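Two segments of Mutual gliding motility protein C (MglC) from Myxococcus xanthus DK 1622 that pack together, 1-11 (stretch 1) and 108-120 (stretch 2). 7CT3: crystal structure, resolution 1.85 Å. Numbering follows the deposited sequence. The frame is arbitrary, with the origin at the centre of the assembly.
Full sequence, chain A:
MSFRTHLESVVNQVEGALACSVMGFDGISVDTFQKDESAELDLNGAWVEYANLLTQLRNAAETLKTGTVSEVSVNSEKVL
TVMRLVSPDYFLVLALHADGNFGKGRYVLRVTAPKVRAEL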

# COMPACT_ATOMS: atom_id res chain seq x y z
N MSE A 1 8.65 6.31 -23.75
CA MSE A 1 8.25 5.56 -24.98
C MSE A 1 8.98 4.22 -25.05
O MSE A 1 8.40 3.23 -25.50
CB MSE A 1 8.56 6.38 -26.24
CG MSE A 1 8.01 5.76 -27.51
SE MSE A 1 6.07 5.53 -27.36
CE MSE A 1 5.17 6.82 -28.52
N SER A 2 10.25 4.20 -24.63
CA SER A 2 10.99 2.96 -24.48
C SER A 2 10.34 2.07 -23.41
O SER A 2 10.64 0.86 -23.39
CB SER A 2 12.43 3.22 -24.15
OG SER A 2 13.07 3.90 -25.22
N PHE A 3 9.49 2.64 -22.54
CA PHE A 3 8.86 1.95 -21.39
C PHE A 3 7.66 1.09 -21.81
O PHE A 3 7.36 0.13 -21.09
CB PHE A 3 8.29 2.93 -20.36
CG PHE A 3 9.23 3.99 -19.87
CD1 PHE A 3 10.52 3.68 -19.47
CD2 PHE A 3 8.81 5.31 -19.77
CE1 PHE A 3 11.38 4.66 -19.00
CE2 PHE A 3 9.67 6.29 -19.30
CZ PHE A 3 10.95 5.96 -18.91
N ARG A 4 6.94 1.46 -22.88
CA ARG A 4 5.54 1.00 -23.04
C ARG A 4 5.47 -0.53 -23.12
O ARG A 4 4.50 -1.08 -22.57
CB ARG A 4 4.81 1.63 -24.22
CG ARG A 4 3.30 1.41 -24.11
CD ARG A 4 2.48 2.20 -25.09
NE ARG A 4 2.67 3.63 -24.96
CZ ARG A 4 2.27 4.52 -25.86
NH1 ARG A 4 2.48 5.81 -25.67
NH2 ARG A 4 1.65 4.11 -26.96
N THR A 5 6.43 -1.18 -23.77
CA THR A 5 6.48 -2.67 -23.88
C THR A 5 6.43 -3.28 -22.47
O THR A 5 5.73 -4.31 -22.29
CB THR A 5 7.71 -3.14 -24.68
OG1 THR A 5 7.53 -4.53 -24.91
CG2 THR A 5 9.03 -2.89 -23.99
N HIS A 6 7.13 -2.68 -21.50
CA HIS A 6 7.19 -3.16 -20.10
C HIS A 6 5.83 -2.93 -19.42
O HIS A 6 5.38 -3.83 -18.69
CB HIS A 6 8.34 -2.49 -19.34
CG HIS A 6 9.67 -2.72 -19.97
ND1 HIS A 6 10.13 -3.99 -20.27
CD2 HIS A 6 10.64 -1.86 -20.35
CE1 HIS A 6 11.33 -3.90 -20.82
NE2 HIS A 6 11.66 -2.61 -20.88
N LEU A 7 5.21 -1.77 -19.65
CA LEU A 7 3.89 -1.41 -19.07
C LEU A 7 2.84 -2.40 -19.60
O LEU A 7 2.01 -2.85 -18.80
CB LEU A 7 3.52 0.03 -19.44
CG LEU A 7 4.53 1.11 -19.06
CD1 LEU A 7 4.02 2.49 -19.46
CD2 LEU A 7 4.86 1.08 -17.58
N GLU A 8 2.90 -2.72 -20.89
CA GLU A 8 1.96 -3.68 -21.54
C GLU A 8 2.15 -5.06 -20.91
O GLU A 8 1.13 -5.72 -20.63
CB GLU A 8 2.17 -3.70 -23.05
CG GLU A 8 1.29 -4.71 -23.75
CD GLU A 8 1.35 -4.68 -25.27
OE1 GLU A 8 2.30 -4.08 -25.81
OE2 GLU A 8 0.45 -5.27 -25.90
N SER A 9 3.40 -5.49 -20.69
CA SER A 9 3.73 -6.80 -20.08
C SER A 9 3.07 -6.92 -18.70
O SER A 9 2.49 -7.98 -18.40
CB SER A 9 5.22 -7.01 -20.00
OG SER A 9 5.52 -8.21 -19.30
N VAL A 10 3.12 -5.86 -17.89
CA VAL A 10 2.52 -5.86 -16.52
C VAL A 10 1.01 -6.08 -16.66
O VAL A 10 0.49 -7.02 -16.02
CB VAL A 10 2.83 -4.57 -15.74
CG1 VAL A 10 2.06 -4.51 -14.43
CG2 VAL A 10 4.32 -4.41 -15.49
N VAL A 11 0.34 -5.27 -17.47
CA VAL A 11 -1.15 -5.32 -17.61
C VAL A 11 -1.54 -6.71 -18.13
O VAL A 11 -2.53 -7.26 -17.61
CB VAL A 11 -1.66 -4.17 -18.51
CG1 VAL A 11 -3.14 -4.32 -18.82
CG2 VAL A 11 -1.39 -2.82 -17.87
N VAL A 108 4.76 -8.81 -10.01
CA VAL A 108 5.08 -8.43 -11.42
C VAL A 108 5.69 -7.02 -11.43
O VAL A 108 6.66 -6.81 -12.18
CB VAL A 108 3.85 -8.55 -12.33
CG1 VAL A 108 4.12 -7.95 -13.70
CG2 VAL A 108 3.40 -10.00 -12.47
N LEU A 109 5.17 -6.07 -10.65
CA LEU A 109 5.75 -4.70 -10.65
C LEU A 109 7.18 -4.74 -10.11
O LEU A 109 8.03 -4.01 -10.65
CB LEU A 109 4.87 -3.72 -9.87
CG LEU A 109 5.03 -2.27 -10.33
CD1 LEU A 109 4.47 -2.08 -11.73
CD2 LEU A 109 4.39 -1.30 -9.35
N ARG A 110 7.45 -5.56 -9.09
CA ARG A 110 8.81 -5.69 -8.50
C ARG A 110 9.77 -6.21 -9.58
O ARG A 110 10.90 -5.70 -9.66
CB ARG A 110 8.80 -6.60 -7.26
CG ARG A 110 10.14 -6.70 -6.56
CD ARG A 110 10.10 -7.46 -5.24
NE ARG A 110 9.61 -8.82 -5.39
CZ ARG A 110 10.33 -9.88 -5.79
NH1 ARG A 110 11.61 -9.76 -6.11
NH2 ARG A 110 9.76 -11.07 -5.87
N VAL A 111 9.33 -7.18 -10.39
CA VAL A 111 10.14 -7.78 -11.49
C VAL A 111 10.36 -6.75 -12.61
O VAL A 111 11.45 -6.75 -13.20
CB VAL A 111 9.46 -9.06 -12.02
CG1 VAL A 111 10.05 -9.52 -13.34
CG2 VAL A 111 9.52 -10.18 -10.99
N THR A 112 9.36 -5.93 -12.91
CA THR A 112 9.36 -5.03 -14.10
C THR A 112 10.10 -3.72 -13.80
O THR A 112 10.71 -3.17 -14.73
CB THR A 112 7.92 -4.78 -14.59
OG1 THR A 112 7.29 -6.05 -14.74
CG2 THR A 112 7.87 -4.03 -15.90
N ALA A 113 10.07 -3.22 -12.55
CA ALA A 113 10.63 -1.90 -12.17
C ALA A 113 12.07 -1.73 -12.65
O ALA A 113 12.39 -0.70 -13.23
CB ALA A 113 10.51 -1.69 -10.68
N PRO A 114 13.00 -2.70 -12.43
CA PRO A 114 14.37 -2.55 -12.92
C PRO A 114 14.48 -2.43 -14.45
O PRO A 114 15.37 -1.73 -14.92
CB PRO A 114 15.13 -3.81 -12.45
CG PRO A 114 14.13 -4.65 -11.68
CD PRO A 114 12.80 -3.93 -11.65
N LYS A 115 13.59 -3.08 -15.19
CA LYS A 115 13.55 -3.02 -16.67
C LYS A 115 13.17 -1.60 -17.11
O LYS A 115 13.80 -1.08 -18.04
CB LYS A 115 12.56 -4.05 -17.24
CG LYS A 115 12.86 -5.49 -16.86
CD LYS A 115 12.06 -6.47 -17.67
CE LYS A 115 11.79 -7.76 -16.93
NZ LYS A 115 10.94 -8.66 -17.73
N VAL A 116 12.18 -0.99 -16.44
CA VAL A 116 11.75 0.41 -16.71
C VAL A 116 12.91 1.35 -16.36
O VAL A 116 13.20 2.26 -17.16
CB VAL A 116 10.45 0.76 -15.96
CG1 VAL A 116 10.10 2.23 -16.07
CG2 VAL A 116 9.29 -0.10 -16.44
N ARG A 117 13.56 1.13 -15.21
CA ARG A 117 14.70 1.96 -14.73
C ARG A 117 15.83 1.95 -15.76
O ARG A 117 16.48 2.99 -15.93
CB ARG A 117 15.22 1.48 -13.37
CG ARG A 117 14.36 1.92 -12.20
CD ARG A 117 15.12 1.93 -10.88
NE ARG A 117 15.27 0.58 -10.38
CZ ARG A 117 14.38 -0.07 -9.64
NH1 ARG A 117 13.24 0.50 -9.28
NH2 ARG A 117 14.63 -1.31 -9.25
N ALA A 118 16.05 0.81 -16.42
CA ALA A 118 17.13 0.59 -17.41
C ALA A 118 16.89 1.41 -18.69
O ALA A 118 17.87 1.64 -19.42
CB ALA A 118 17.26 -0.88 -17.71
N GLU A 119 15.65 1.84 -18.95
CA GLU A 119 15.27 2.54 -20.22
C GLU A 119 15.53 4.05 -20.11
O GLU A 119 15.38 4.72 -21.14
CB GLU A 119 13.80 2.30 -20.57
CG GLU A 119 13.45 0.85 -20.85
CD GLU A 119 14.09 0.24 -22.09
OE1 GLU A 119 14.75 0.98 -22.85
OE2 GLU A 119 13.91 -0.98 -22.29
N LEU A 120 15.89 4.56 -18.93
CA LEU A 120 16.08 6.02 -18.69
C LEU A 120 17.31 6.51 -19.46
O LEU A 120 18.29 5.78 -19.66
CB LEU A 120 16.24 6.29 -17.19
CG LEU A 120 15.09 5.81 -16.31
CD1 LEU A 120 15.49 5.86 -14.84
CD2 LEU A 120 13.82 6.62 -16.56

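The amino-terminal helix of MglC runs nearly antiparallel to the helix near the carboxyl terminus, their N-to-C directions 172° apart and their axes 9.7 Å apart at closest approach; the contact buries 576 Å², both sides summed. H6 covers the most surface. Its CA-to-CB bond points toward the second helix, and the m rotamer places the imidazole between K115 CB, over one face, and E119 OE2, at the edge. H6 NE2 donates a hydrogen bond to E119 OE2 (3.1 Å, N-H...acceptor angle 161°). K115 CB lies 3.9 Å from the centroid of the H6 ring, a CH-pi contact. A flat ring with a polar edge suits this site, since it can accept a methylene on its face while its edge binds a carboxylate.

F3 supplies apolar packing at one end. It is buried, and although its CA-to-CB bond points sideways, its ring in the m rotamer is long enough to reach V116, E119 and L120: F3 CD1 lies 3.7 Å from V116 CG1 and 3.7 Å from E119 CB, and F3 CZ meets L120 CD2 at 3.8 Å, near the ring plane. E119 thus serves both aromatic residues.

At the other end, V10 is buried, with V10 CG2 4.0 Å from V108 CG1. Its compact branches also suit packing against T112, whose OG1 lies 3.5 Å from V10 CG2; that buried hydroxyl is satisfied within its own helix, T112 OG1 donating to V108 O at 2.7 Å.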